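PDB 6R3W: UPF0678 fatty acid-binding protein-like protein ERS007657_00996 from Mycobacterium tuberculosis, which binds heme b in the cleft of a ten-stranded beta-barrel and probably scavenges peroxynitrite by isomerising it to nitrate. Local coordinates for residues A20-G25 with E34-V39; K26-R31 with V148-Q153; S87-I92 with I116-T121; K123-L128 with L143-V148. All coordinates share one frame; numbering follows the deposited sequence. Where two conformers were deposited one is given.

Interaction 1: A20-G25 with E34-V39; sequences AGRGAG and EYLEEV. With HEM (protoporphyrin IX containing Fe), chain B.
The ring of Tyr35 is sandwiched between the bare backbone of Gly23 and a vinyl group of the heme. Gly23 CA sits 4.0 Å from the Tyr35 ring centroid and 16° off the ring normal, a CH-pi contact over one face; over the opposite face, HEM CBB comes to 3.6 Å from Tyr35 CE1. With CG between the backbone N and the carbonyl carbon (chi1 59°), the ring lies over Gly23 of the neighbouring strand. Gly23, having no side chain, lays its CA and C directly on the ring face. Beyond the ring, Tyr35 OH and Glu37 OE1 both hydrogen-bond to Tyr141 OH, which satisfies these buried polar ends.

The backbones pair antiparallel. Gly21 with Glu37 and Gly23 with Tyr35 are the hydrogen-bonded pairs, the straightest bond being Gly23 N to Tyr35 O (2.8 Å, 167°).

On the face carrying Arg22, Leu36 and Glu34, the extended Arg22 chain brings NH2 to Glu34 OE1 in a 2.8 Å salt bridge. The guanidinium and carboxylate planes stand well apart in orientation, nearly perpendicular, and the nitrogen meets OE1 from above the carboxylate plane. A water accepts from Arg22 NE and donates to Glu34 OE1 and Gly23 O, tying the ion pair to the backbone. Leu36 CD2 packs 3.9 Å from Arg22 CB.

Ala20 to Gly23 close the predicted GXWXGXG motif, and this first hairpin, 17-25 with 33-42, is part of the nitrobindin heme-binding beta-barrel of the calycin clan.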
# COMPACT_ATOMS: atom_id res chain seq x y z
N ALA A 20 -6.73 10.76 3.37
CA ALA A 20 -7.40 11.04 2.09
C ALA A 20 -6.49 11.90 1.24
O ALA A 20 -5.83 12.79 1.77
CB ALA A 20 -8.74 11.73 2.31
N GLY A 21 -6.50 11.66 -0.06
CA GLY A 21 -5.75 12.50 -0.99
C GLY A 21 -5.92 12.04 -2.41
O GLY A 21 -7.04 11.64 -2.80
N ARG A 22 -4.86 12.16 -3.18
CA ARG A 22 -4.93 12.10 -4.64
C ARG A 22 -3.61 11.57 -5.17
O ARG A 22 -2.55 11.88 -4.58
CB ARG A 22 -5.31 13.48 -5.17
CG ARG A 22 -5.32 13.61 -6.69
CD ARG A 22 -5.93 14.95 -7.13
NE ARG A 22 -5.69 15.20 -8.54
CZ ARG A 22 -6.13 16.28 -9.18
NH1 ARG A 22 -6.92 17.13 -8.55
NH2 ARG A 22 -5.80 16.50 -10.44
N GLY A 23 -3.68 10.84 -6.27
CA GLY A 23 -2.47 10.37 -6.93
C GLY A 23 -2.66 10.21 -8.41
O GLY A 23 -3.63 10.75 -8.98
N ALA A 24 -1.71 9.54 -9.03
CA ALA A 24 -1.70 9.36 -10.48
C ALA A 24 -1.00 8.07 -10.81
O ALA A 24 -0.25 7.53 -9.96
CB ALA A 24 -1.06 10.54 -11.16
N GLY A 25 -1.17 7.61 -12.02
CA GLY A 25 -0.56 6.35 -12.43
C GLY A 25 -0.47 6.20 -13.92
O GLY A 25 -1.00 7.03 -14.69
N GLU A 34 -5.50 9.55 -13.21
CA GLU A 34 -5.38 10.04 -11.83
C GLU A 34 -6.56 9.54 -10.99
O GLU A 34 -7.56 9.08 -11.56
CB GLU A 34 -5.20 11.56 -11.81
CG GLU A 34 -6.28 12.34 -12.54
CD GLU A 34 -6.00 13.82 -12.59
OE1 GLU A 34 -5.06 14.27 -11.88
OE2 GLU A 34 -6.78 14.54 -13.22
N TYR A 35 -6.44 9.68 -9.69
CA TYR A 35 -7.41 9.09 -8.76
C TYR A 35 -7.42 9.85 -7.44
O TYR A 35 -6.38 10.43 -7.05
CB TYR A 35 -7.11 7.59 -8.54
CG TYR A 35 -5.74 7.29 -7.99
CD1 TYR A 35 -5.53 7.12 -6.63
CD2 TYR A 35 -4.68 7.04 -8.84
CE1 TYR A 35 -4.29 6.77 -6.13
CE2 TYR A 35 -3.42 6.71 -8.36
CZ TYR A 35 -3.23 6.55 -7.00
OH TYR A 35 -1.99 6.16 -6.52
N LEU A 36 -8.55 9.75 -6.75
CA LEU A 36 -8.70 10.10 -5.33
C LEU A 36 -8.60 8.83 -4.50
O LEU A 36 -9.00 7.76 -5.01
CB LEU A 36 -10.04 10.80 -5.10
CG LEU A 36 -10.27 12.05 -5.94
CD1 LEU A 36 -11.63 12.66 -5.63
CD2 LEU A 36 -9.16 13.05 -5.72
N GLU A 37 -8.07 8.93 -3.29
CA GLU A 37 -7.77 7.76 -2.46
C GLU A 37 -8.19 8.05 -1.03
O GLU A 37 -7.84 9.12 -0.51
CB GLU A 37 -6.30 7.42 -2.55
CG GLU A 37 -5.87 6.27 -1.66
CD GLU A 37 -4.50 5.73 -1.97
OE1 GLU A 37 -3.83 6.29 -2.86
OE2 GLU A 37 -4.09 4.76 -1.30
N GLU A 38 -8.81 7.05 -0.40
CA GLU A 38 -9.13 7.03 1.04
C GLU A 38 -8.53 5.76 1.63
O GLU A 38 -8.80 4.66 1.09
CB GLU A 38 -10.64 7.06 1.27
CG GLU A 38 -11.33 8.28 0.69
CD GLU A 38 -11.64 9.35 1.72
OE1 GLU A 38 -11.42 9.10 2.92
OE2 GLU A 38 -12.04 10.47 1.30
N VAL A 39 -7.80 5.90 2.73
CA VAL A 39 -7.15 4.77 3.44
C VAL A 39 -7.53 4.83 4.92
O VAL A 39 -7.63 5.93 5.48
CB VAL A 39 -5.64 4.85 3.25
CG1 VAL A 39 -4.89 4.12 4.35
CG2 VAL A 39 -5.25 4.36 1.86
CHA HEM B . -4.18 -0.95 -15.17
CHB HEM B . -5.66 2.15 -11.81
CHC HEM B . -3.39 -0.45 -8.36
CHD HEM B . -2.33 -3.82 -11.71
C1A HEM B . -4.78 0.11 -14.54
C2A HEM B . -5.62 1.07 -15.19
C3A HEM B . -6.04 1.93 -14.24
C4A HEM B . -5.45 1.52 -13.01
CMA HEM B . -6.99 3.08 -14.42
CAA HEM B . -5.98 1.10 -16.66
CBA HEM B . -7.44 0.72 -16.87
CGA HEM B . -7.68 -0.68 -16.41
O1A HEM B . -8.54 -0.89 -15.52
O2A HEM B . -7.07 -1.63 -16.93
C1B HEM B . -5.12 1.73 -10.58
C2B HEM B . -5.35 2.40 -9.34
C3B HEM B . -4.68 1.70 -8.36
C4B HEM B . -4.08 0.54 -9.04
CMB HEM B . -6.19 3.65 -9.15
CAB HEM B . -4.52 1.98 -6.91
CBB HEM B . -4.51 3.21 -6.44
C1C HEM B . -2.95 -1.63 -8.98
C2C HEM B . -2.32 -2.70 -8.31
C3C HEM B . -2.09 -3.68 -9.25
C4C HEM B . -2.48 -3.14 -10.52
CMC HEM B . -2.00 -2.72 -6.85
CAC HEM B . -1.58 -5.05 -9.06
CBC HEM B . -1.99 -5.83 -8.06
C1D HEM B . -2.70 -3.27 -12.94
C2D HEM B . -2.52 -3.98 -14.21
C3D HEM B . -3.04 -3.20 -15.16
C4D HEM B . -3.52 -1.98 -14.49
CMD HEM B . -1.95 -5.36 -14.39
CAD HEM B . -3.45 -3.68 -16.52
CBD HEM B . -2.42 -3.38 -17.51
CGD HEM B . -2.84 -3.94 -18.88
O1D HEM B . -4.00 -4.36 -19.22
O2D HEM B . -1.99 -3.98 -19.65
NA HEM B . -4.71 0.41 -13.19
NB HEM B . -4.37 0.63 -10.35
NC HEM B . -3.01 -1.89 -10.32
ND HEM B . -3.32 -2.07 -13.14
FE HEM B . -3.78 -0.71 -11.80
O HOH W 1 -3.55 13.51 -9.70
O HOH W 2 -5.63 -1.74 -11.47

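Interaction 2: K26-R31 with V148-Q153; sequences KYPTIR and VGQPLQ. With HEM (protoporphyrin IX containing Fe), chain B.
Tyr27 and Pro28 pack against Gln150 and Gln153 where two loops meet at the mouth of the beta-barrel's heme cleft. The first is a type I beta turn from Tyr27 to Ile30, closed by Ile30 N to Tyr27 O; the second follows strand 138-147 and turns a corner at Leu152.

Van der Waals contact joins the two loops. Val148 CG2 meets the Tyr27 ring at its edge, 3.9 Å from CE2. The aliphatic part of Gln150 crosses the ring obliquely, CG 3.6 Å from Tyr27 CE2, and Gln153 CG lies 3.6 Å from Tyr27 CE1. The amide plane of Gln150 is turned 83° from the ring. Pro28 and Gln153 approach tip to tip, and Gln153 OE1 comes to 3.3 Å from Pro28 CG.

The hydrogen bonds instead stiffen the second loop from within. Gln150 NE2 donates to Val148 O in a nearly straight bond (168°); the side chain bends at chi2 (-57°), which turns CD back toward its own loop. Gln153 NE2 donates to Pro151 O. In both cases the acceptor lies in the amide plane, so each amide's rotation is fixed while its carbon chain faces the turn. Tyr27 OH bonds to Met145 O. Lys26 O, just before the turn, is hydrogen-bonded to ND1 of His155, the predicted axial ligand of the heme iron.

Heme contacts complete the account. Ile30 CD1 rests 3.7 Å from HEM CAA, Val148 CG2 lies 3.7 Å from HEM O2D, and Thr29 OG1 donates to that same propionate oxygen, HEM O2D, at 2.6 Å.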
# COMPACT_ATOMS: atom_id res chain seq x y z
N LYS A 26 0.20 5.14 -14.31
CA LYS A 26 0.57 4.91 -15.70
C LYS A 26 1.08 3.48 -15.83
O LYS A 26 1.38 2.83 -14.80
CB LYS A 26 1.62 5.93 -16.14
CG LYS A 26 2.95 5.90 -15.38
CD LYS A 26 4.03 6.76 -16.06
CE LYS A 26 5.33 6.79 -15.29
NZ LYS A 26 5.37 7.91 -14.34
N TYR A 27 1.18 3.02 -17.05
CA TYR A 27 1.90 1.78 -17.39
C TYR A 27 2.02 1.72 -18.90
O TYR A 27 1.19 2.29 -19.60
CB TYR A 27 1.18 0.52 -16.87
CG TYR A 27 2.12 -0.56 -16.41
CD1 TYR A 27 3.05 -0.33 -15.40
CD2 TYR A 27 2.10 -1.82 -16.99
CE1 TYR A 27 3.96 -1.30 -15.01
CE2 TYR A 27 3.01 -2.80 -16.61
CZ TYR A 27 3.95 -2.55 -15.62
OH TYR A 27 4.88 -3.50 -15.27
N PRO A 28 3.01 1.01 -19.46
CA PRO A 28 3.23 1.13 -20.89
C PRO A 28 2.03 0.63 -21.72
O PRO A 28 1.91 1.00 -22.89
CB PRO A 28 4.46 0.28 -21.12
CG PRO A 28 5.24 0.47 -19.86
CD PRO A 28 4.20 0.48 -18.78
N THR A 29 1.22 -0.23 -21.13
CA THR A 29 0.14 -0.94 -21.85
C THR A 29 -1.19 -0.18 -21.75
O THR A 29 -2.18 -0.66 -22.32
CB THR A 29 -0.01 -2.35 -21.27
OG1 THR A 29 -0.15 -2.18 -19.85
CG2 THR A 29 1.16 -3.24 -21.59
N ILE A 30 -1.21 0.94 -21.03
CA ILE A 30 -2.47 1.66 -20.71
C ILE A 30 -2.27 3.15 -20.93
O ILE A 30 -1.13 3.60 -21.09
CB ILE A 30 -2.94 1.39 -19.27
CG1 ILE A 30 -1.99 2.03 -18.24
CG2 ILE A 30 -3.11 -0.11 -19.04
CD1 ILE A 30 -2.40 1.86 -16.80
N ARG A 31 -3.34 3.91 -20.81
CA ARG A 31 -3.25 5.38 -20.81
C ARG A 31 -3.08 5.87 -19.38
O ARG A 31 -3.63 5.30 -18.43
CB ARG A 31 -4.48 6.01 -21.45
CG ARG A 31 -4.66 5.62 -22.91
CD ARG A 31 -3.59 6.27 -23.78
NE ARG A 31 -3.72 7.73 -23.82
CZ ARG A 31 -4.60 8.40 -24.56
NH1 ARG A 31 -5.47 7.74 -25.31
NH2 ARG A 31 -4.65 9.72 -24.49
N VAL A 148 2.54 -8.02 -17.26
CA VAL A 148 2.05 -7.99 -18.67
C VAL A 148 3.22 -7.63 -19.61
O VAL A 148 3.07 -6.79 -20.53
CB VAL A 148 0.81 -7.08 -18.82
CG1 VAL A 148 -0.39 -7.64 -18.07
CG2 VAL A 148 1.07 -5.63 -18.41
N GLY A 149 4.36 -8.30 -19.42
CA GLY A 149 5.49 -8.23 -20.35
C GLY A 149 6.40 -7.06 -20.11
O GLY A 149 7.37 -6.91 -20.87
N GLN A 150 6.12 -6.23 -19.11
CA GLN A 150 6.89 -4.99 -18.88
C GLN A 150 7.81 -5.17 -17.68
O GLN A 150 7.44 -5.81 -16.69
CB GLN A 150 5.96 -3.80 -18.66
CG GLN A 150 4.80 -3.74 -19.64
CD GLN A 150 5.28 -3.71 -21.06
OE1 GLN A 150 6.10 -2.88 -21.43
NE2 GLN A 150 4.80 -4.66 -21.85
N PRO A 151 8.99 -4.54 -17.70
CA PRO A 151 9.89 -4.59 -16.55
C PRO A 151 9.32 -3.79 -15.37
O PRO A 151 8.52 -2.89 -15.57
CB PRO A 151 11.21 -4.00 -17.08
CG PRO A 151 10.76 -3.09 -18.22
CD PRO A 151 9.56 -3.80 -18.84
N LEU A 152 9.85 -4.05 -14.19
CA LEU A 152 9.50 -3.34 -12.95
C LEU A 152 9.64 -1.84 -13.15
O LEU A 152 10.74 -1.38 -13.52
CB LEU A 152 10.40 -3.84 -11.83
CG LEU A 152 10.13 -3.25 -10.45
CD1 LEU A 152 8.83 -3.77 -9.86
CD2 LEU A 152 11.30 -3.52 -9.51
N GLN A 153 8.58 -1.09 -12.90
CA GLN A 153 8.55 0.36 -13.14
C GLN A 153 7.34 0.98 -12.44
O GLN A 153 6.41 0.25 -12.08
CB GLN A 153 8.53 0.64 -14.64
CG GLN A 153 7.29 0.14 -15.33
CD GLN A 153 7.41 0.29 -16.82
OE1 GLN A 153 7.14 1.36 -17.36
NE2 GLN A 153 7.83 -0.79 -17.47
CHA HEM B . -4.18 -0.95 -15.17
CHB HEM B . -5.66 2.15 -11.81
CHC HEM B . -3.39 -0.45 -8.36
CHD HEM B . -2.33 -3.82 -11.71
C1A HEM B . -4.78 0.11 -14.54
C2A HEM B . -5.62 1.07 -15.19
C3A HEM B . -6.04 1.93 -14.24
C4A HEM B . -5.45 1.52 -13.01
CMA HEM B . -6.99 3.08 -14.42
CAA HEM B . -5.98 1.10 -16.66
CBA HEM B . -7.44 0.72 -16.87
CGA HEM B . -7.68 -0.68 -16.41
O1A HEM B . -8.54 -0.89 -15.52
O2A HEM B . -7.07 -1.63 -16.93
C1B HEM B . -5.12 1.73 -10.58
C2B HEM B . -5.35 2.40 -9.34
C3B HEM B . -4.68 1.70 -8.36
C4B HEM B . -4.08 0.54 -9.04
CMB HEM B . -6.19 3.65 -9.15
CAB HEM B . -4.52 1.98 -6.91
CBB HEM B . -4.51 3.21 -6.44
C1C HEM B . -2.95 -1.63 -8.98
C2C HEM B . -2.32 -2.70 -8.31
C3C HEM B . -2.09 -3.68 -9.25
C4C HEM B . -2.48 -3.14 -10.52
CMC HEM B . -2.00 -2.72 -6.85
CAC HEM B . -1.58 -5.05 -9.06
CBC HEM B . -1.99 -5.83 -8.06
C1D HEM B . -2.70 -3.27 -12.94
C2D HEM B . -2.52 -3.98 -14.21
C3D HEM B . -3.04 -3.20 -15.16
C4D HEM B . -3.52 -1.98 -14.49
CMD HEM B . -1.95 -5.36 -14.39
CAD HEM B . -3.45 -3.68 -16.52
CBD HEM B . -2.42 -3.38 -17.51
CGD HEM B . -2.84 -3.94 -18.88
O1D HEM B . -4.00 -4.36 -19.22
O2D HEM B . -1.99 -3.98 -19.65
NA HEM B . -4.71 0.41 -13.19
NB HEM B . -4.37 0.63 -10.35
NC HEM B . -3.01 -1.89 -10.32
ND HEM B . -3.32 -2.07 -13.14
FE HEM B . -3.78 -0.71 -11.80
O HOH W 2 -5.63 -1.74 -11.47

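Interaction 3: S87-I92 with I116-T121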
# COMPACT_ATOMS: atom_id res chain seq x y z
N SER A 87 -9.36 -7.31 -8.43
CA SER A 87 -8.91 -7.71 -9.78
C SER A 87 -8.55 -9.21 -9.82
O SER A 87 -8.05 -9.67 -10.86
CB SER A 87 -7.73 -6.87 -10.17
OG SER A 87 -6.76 -6.95 -9.15
N GLY A 88 -8.69 -9.93 -8.70
CA GLY A 88 -8.36 -11.37 -8.70
C GLY A 88 -6.90 -11.66 -8.39
O GLY A 88 -6.39 -12.72 -8.84
N ILE A 89 -6.29 -10.81 -7.58
CA ILE A 89 -4.85 -10.91 -7.29
C ILE A 89 -4.67 -10.83 -5.78
O ILE A 89 -5.31 -9.98 -5.12
CB ILE A 89 -4.09 -9.80 -8.04
CG1 ILE A 89 -4.27 -9.96 -9.55
CG2 ILE A 89 -2.63 -9.83 -7.64
CD1 ILE A 89 -3.64 -8.89 -10.37
N THR A 90 -3.79 -11.66 -5.23
CA THR A 90 -3.30 -11.52 -3.85
C THR A 90 -1.84 -11.11 -3.87
O THR A 90 -1.12 -11.39 -4.86
CB THR A 90 -3.48 -12.81 -3.06
OG1 THR A 90 -2.71 -13.83 -3.74
CG2 THR A 90 -4.93 -13.21 -2.91
N GLU A 91 -1.39 -10.50 -2.79
CA GLU A 91 -0.05 -9.86 -2.70
C GLU A 91 0.45 -10.07 -1.27
O GLU A 91 -0.27 -9.73 -0.32
CB GLU A 91 -0.20 -8.36 -3.11
CG GLU A 91 1.00 -7.47 -2.86
CD GLU A 91 0.76 -6.02 -3.19
OE1 GLU A 91 -0.42 -5.63 -3.44
OE2 GLU A 91 1.73 -5.21 -3.07
N ILE A 92 1.69 -10.53 -1.11
CA ILE A 92 2.44 -10.40 0.15
C ILE A 92 3.72 -9.66 -0.15
O ILE A 92 4.54 -10.14 -0.96
CB ILE A 92 2.72 -11.74 0.82
CG1 ILE A 92 1.43 -12.52 1.06
CG2 ILE A 92 3.49 -11.50 2.10
CD1 ILE A 92 1.63 -13.89 1.70
N ILE A 116 2.87 -13.34 -5.03
CA ILE A 116 1.66 -12.92 -5.78
C ILE A 116 0.85 -14.16 -6.11
O ILE A 116 1.44 -15.17 -6.54
CB ILE A 116 2.08 -12.13 -7.02
CG1 ILE A 116 2.62 -10.76 -6.61
CG2 ILE A 116 0.94 -12.04 -8.02
CD1 ILE A 116 3.23 -9.97 -7.71
N GLY A 117 -0.45 -14.06 -5.95
CA GLY A 117 -1.37 -15.07 -6.46
C GLY A 117 -2.26 -14.49 -7.52
O GLY A 117 -2.72 -13.35 -7.38
N LEU A 118 -2.48 -15.25 -8.59
CA LEU A 118 -3.31 -14.82 -9.71
C LEU A 118 -4.49 -15.78 -9.86
O LEU A 118 -4.26 -16.99 -10.09
CB LEU A 118 -2.47 -14.80 -10.98
CG LEU A 118 -1.21 -13.96 -10.96
CD1 LEU A 118 -0.46 -14.13 -12.27
CD2 LEU A 118 -1.53 -12.49 -10.72
N ALA A 119 -5.70 -15.25 -9.86
CA ALA A 119 -6.87 -16.06 -10.18
C ALA A 119 -6.79 -16.44 -11.66
O ALA A 119 -6.06 -15.81 -12.43
CB ALA A 119 -8.14 -15.30 -9.90
N PRO A 120 -7.58 -17.44 -12.12
CA PRO A 120 -7.49 -17.87 -13.51
C PRO A 120 -7.75 -16.74 -14.51
O PRO A 120 -7.17 -16.76 -15.58
CB PRO A 120 -8.56 -18.99 -13.58
CG PRO A 120 -8.55 -19.58 -12.20
CD PRO A 120 -8.40 -18.37 -11.31
N THR A 121 -8.56 -15.76 -14.12
CA THR A 121 -9.00 -14.67 -15.02
C THR A 121 -8.22 -13.38 -14.75
O THR A 121 -8.55 -12.37 -15.39
CB THR A 121 -10.52 -14.44 -14.93
OG1 THR A 121 -10.89 -14.08 -13.61
CG2 THR A 121 -11.31 -15.66 -15.38
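Three backbone hydrogen bonds join Gly88 and Thr90 to Gly117 and Ala119. Ala119 N donates to Gly88 O at 2.8 Å, nearly in line with the carbonyl bond (C=O...N angle 170°). Thr90 and Gly117 form the hydrogen-bonded antiparallel pair, with Thr90 N to Gly117 O at 2.9 Å and Gly117 N to Thr90 O at 3.0 Å; in the second of these the donor stands above the carbonyl plane. Two CA-H...O contacts reinforce the ladder, one of them from Ile89 CA to Gly117 O at 3.2 Å.

Thr90 OG1 leans over the partner strand, 3.3 Å from Gly117 CA, over a residue that has no side chain. On the other face, Ile89 and Leu118 lie side by side and point the same way, Ile89 CG1 being 3.9 Å from Leu118 CD2. Ile89 CG2 also approaches Ile116 CG2 at 4.2 Å. Farther along, Glu91 OE1 forms a salt bridge with Arg130 and a hydrogen bond with His85.

Gly88 and Ile89 both face His85 in a G1 beta bulge, and the positive phi of Gly88 (88°) suits that place. The chemistry thus implies a hairpin end held chiefly by main-chain bonds, with its apolar side, through Ile89, turned toward the heme.

Interaction 4: K123-L128 with L143-V148. With HEM (protoporphyrin IX containing Fe), chain B.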
# COMPACT_ATOMS: atom_id res chain seq x y z
N LYS A 123 -5.09 -10.55 -14.73
CA LYS A 123 -3.92 -10.11 -15.51
C LYS A 123 -2.64 -10.65 -14.86
O LYS A 123 -2.59 -10.84 -13.64
CB LYS A 123 -3.88 -8.59 -15.57
CG LYS A 123 -5.10 -7.94 -16.17
CD LYS A 123 -5.17 -8.04 -17.65
CE LYS A 123 -6.29 -7.21 -18.25
NZ LYS A 123 -6.09 -5.76 -18.02
N GLU A 124 -1.59 -10.76 -15.65
CA GLU A 124 -0.32 -11.39 -15.19
C GLU A 124 0.57 -10.33 -14.54
O GLU A 124 1.44 -9.74 -15.19
CB GLU A 124 0.41 -12.09 -16.33
CG GLU A 124 -0.40 -13.19 -16.97
CD GLU A 124 -1.11 -12.78 -18.23
OE1 GLU A 124 -1.24 -11.54 -18.46
OE2 GLU A 124 -1.64 -13.66 -18.91
N VAL A 125 0.46 -10.21 -13.24
CA VAL A 125 1.35 -9.40 -12.37
C VAL A 125 2.35 -10.35 -11.71
O VAL A 125 1.91 -11.38 -11.16
CB VAL A 125 0.52 -8.65 -11.33
CG1 VAL A 125 1.42 -7.86 -10.41
CG2 VAL A 125 -0.52 -7.76 -11.98
N THR A 126 3.63 -10.02 -11.77
CA THR A 126 4.66 -10.89 -11.19
C THR A 126 5.47 -10.23 -10.09
O THR A 126 6.11 -10.96 -9.36
CB THR A 126 5.57 -11.48 -12.27
OG1 THR A 126 6.31 -10.45 -12.92
CG2 THR A 126 4.81 -12.31 -13.27
N ALA A 127 5.51 -8.90 -10.01
CA ALA A 127 6.17 -8.26 -8.84
C ALA A 127 5.53 -6.92 -8.54
O ALA A 127 5.12 -6.20 -9.47
CB ALA A 127 7.67 -8.11 -9.05
N LEU A 128 5.54 -6.57 -7.25
CA LEU A 128 5.11 -5.25 -6.75
C LEU A 128 6.08 -4.79 -5.68
O LEU A 128 6.44 -5.59 -4.80
CB LEU A 128 3.70 -5.36 -6.18
CG LEU A 128 2.62 -5.71 -7.19
CD1 LEU A 128 1.37 -6.23 -6.51
CD2 LEU A 128 2.30 -4.53 -8.08
N LEU A 143 4.41 3.03 -6.01
CA LEU A 143 4.28 1.59 -6.26
C LEU A 143 4.85 1.30 -7.63
O LEU A 143 4.45 1.95 -8.60
CB LEU A 143 2.82 1.15 -6.12
CG LEU A 143 2.55 -0.33 -6.39
CD1 LEU A 143 1.37 -0.81 -5.56
CD2 LEU A 143 2.31 -0.60 -7.87
N GLN A 144 5.77 0.37 -7.67
CA GLN A 144 6.30 -0.16 -8.94
C GLN A 144 5.76 -1.56 -9.19
O GLN A 144 5.49 -2.31 -8.23
CB GLN A 144 7.83 -0.12 -8.94
CG GLN A 144 8.39 1.28 -8.80
CD GLN A 144 9.79 1.36 -9.32
OE1 GLN A 144 10.64 0.51 -9.02
NE2 GLN A 144 10.08 2.42 -10.06
N MET A 145 5.56 -1.88 -10.45
CA MET A 145 4.93 -3.13 -10.88
C MET A 145 5.73 -3.74 -12.03
O MET A 145 6.14 -3.01 -12.92
CB MET A 145 3.50 -2.86 -11.31
CG MET A 145 2.78 -4.08 -11.80
SD MET A 145 1.00 -3.82 -11.94
CE MET A 145 0.91 -2.65 -13.30
N ARG A 146 5.89 -5.05 -12.00
CA ARG A 146 6.36 -5.90 -13.11
C ARG A 146 5.17 -6.75 -13.54
O ARG A 146 4.64 -7.49 -12.71
CB ARG A 146 7.53 -6.77 -12.66
CG ARG A 146 8.21 -7.57 -13.76
CD ARG A 146 9.38 -8.39 -13.22
NE ARG A 146 8.94 -9.50 -12.37
CZ ARG A 146 9.61 -9.99 -11.32
NH1 ARG A 146 10.69 -9.39 -10.85
NH2 ARG A 146 9.17 -11.08 -10.71
N ALA A 147 4.70 -6.56 -14.76
CA ALA A 147 3.43 -7.16 -15.19
C ALA A 147 3.33 -7.11 -16.71
O ALA A 147 3.93 -6.22 -17.31
CB ALA A 147 2.25 -6.45 -14.57
N VAL A 148 2.54 -8.02 -17.26
CA VAL A 148 2.05 -7.99 -18.67
C VAL A 148 3.22 -7.63 -19.61
O VAL A 148 3.07 -6.79 -20.53
CB VAL A 148 0.81 -7.08 -18.82
CG1 VAL A 148 -0.39 -7.64 -18.07
CG2 VAL A 148 1.07 -5.63 -18.41
CHA HEM B . -4.18 -0.95 -15.17
CHB HEM B . -5.66 2.15 -11.81
CHC HEM B . -3.39 -0.45 -8.36
CHD HEM B . -2.33 -3.82 -11.71
C1A HEM B . -4.78 0.11 -14.54
C2A HEM B . -5.62 1.07 -15.19
C3A HEM B . -6.04 1.93 -14.24
C4A HEM B . -5.45 1.52 -13.01
CMA HEM B . -6.99 3.08 -14.42
CAA HEM B . -5.98 1.10 -16.66
CBA HEM B . -7.44 0.72 -16.87
CGA HEM B . -7.68 -0.68 -16.41
O1A HEM B . -8.54 -0.89 -15.52
O2A HEM B . -7.07 -1.63 -16.93
C1B HEM B . -5.12 1.73 -10.58
C2B HEM B . -5.35 2.40 -9.34
C3B HEM B . -4.68 1.70 -8.36
C4B HEM B . -4.08 0.54 -9.04
CMB HEM B . -6.19 3.65 -9.15
CAB HEM B . -4.52 1.98 -6.91
CBB HEM B . -4.51 3.21 -6.44
C1C HEM B . -2.95 -1.63 -8.98
C2C HEM B . -2.32 -2.70 -8.31
C3C HEM B . -2.09 -3.68 -9.25
C4C HEM B . -2.48 -3.14 -10.52
CMC HEM B . -2.00 -2.72 -6.85
CAC HEM B . -1.58 -5.05 -9.06
CBC HEM B . -1.99 -5.83 -8.06
C1D HEM B . -2.70 -3.27 -12.94
C2D HEM B . -2.52 -3.98 -14.21
C3D HEM B . -3.04 -3.20 -15.16
C4D HEM B . -3.52 -1.98 -14.49
CMD HEM B . -1.95 -5.36 -14.39
CAD HEM B . -3.45 -3.68 -16.52
CBD HEM B . -2.42 -3.38 -17.51
CGD HEM B . -2.84 -3.94 -18.88
O1D HEM B . -4.00 -4.36 -19.22
O2D HEM B . -1.99 -3.98 -19.65
NA HEM B . -4.71 0.41 -13.19
NB HEM B . -4.37 0.63 -10.35
NC HEM B . -3.01 -1.89 -10.32
ND HEM B . -3.32 -2.07 -13.14
FE HEM B . -3.78 -0.71 -11.80
O HOH W 2 -5.63 -1.74 -11.47
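A classic beta bulge marks this hairpin of the barrel wall, where Thr126 and Ala127 both face Arg146 and the register shifts by one. Arg146 O accepts from two donors, Thr126 N at 2.9 Å and Ala127 N at 3.2 Å, while Arg146 N returns a bond to Ala127 O. The Arg146 side chain follows the bulge: NE donates to Thr126 OG1 at 2.8 Å and 171°, with the hydroxyl oxygen in the guanidinium plane. Its bend at chi3 (70°) swings NE round beside the threonine. Ala127 CB then sits over the centre of one guanidinium face, 3.5 Å from Arg146 CZ.

On the face of Val125, Leu128, Met145 and Ala147, the first three line the heme pocket. Leu128 and Met145 lie side by side, Leu128 CD2 being 3.8 Å from Met145 CG. Met145 SD reaches HEM CHD at 3.3 Å, and Val125 CG2 packs on HEM CMD at 3.7 Å. At the open end, Lys123 NZ donates to HEM O1D at 2.8 Å, a hydrogen bond to the propionate, consistent with the predicted heme-binding role of Lys123.

The hairpin lies between two further strands: 103-118, where Ile116 touches Val125 and Thr110 bonds to Leu128, and 153-162, where Leu143 and Met145 pack on His155.

Overall arrangement
All four contacts belong to one antiparallel barrel, and three touch the heme; in interaction 3, the side chain of Ile89 is about 4 Å from the bound heme. Interactions 2 and 4 are closest, their centres 8 Å apart: they share Val148, and Gln153 O lies 2.8 Å from Met145 N, probably hydrogen-bonded. Together they supply Thr29 and Lys123 to one propionate. Interactions 3 and 4 adjoin through neighbouring strands, Ile116 CD1 lying 3.3 Å from Thr126 C. Interaction 1 adjoins interaction 2 in sequence, but its centre lies about 19 Å from those of interactions 2 and 4; it meets the heme at a vinyl and a methyl group. HEM FE binds a water oxygen at 2.1 Å.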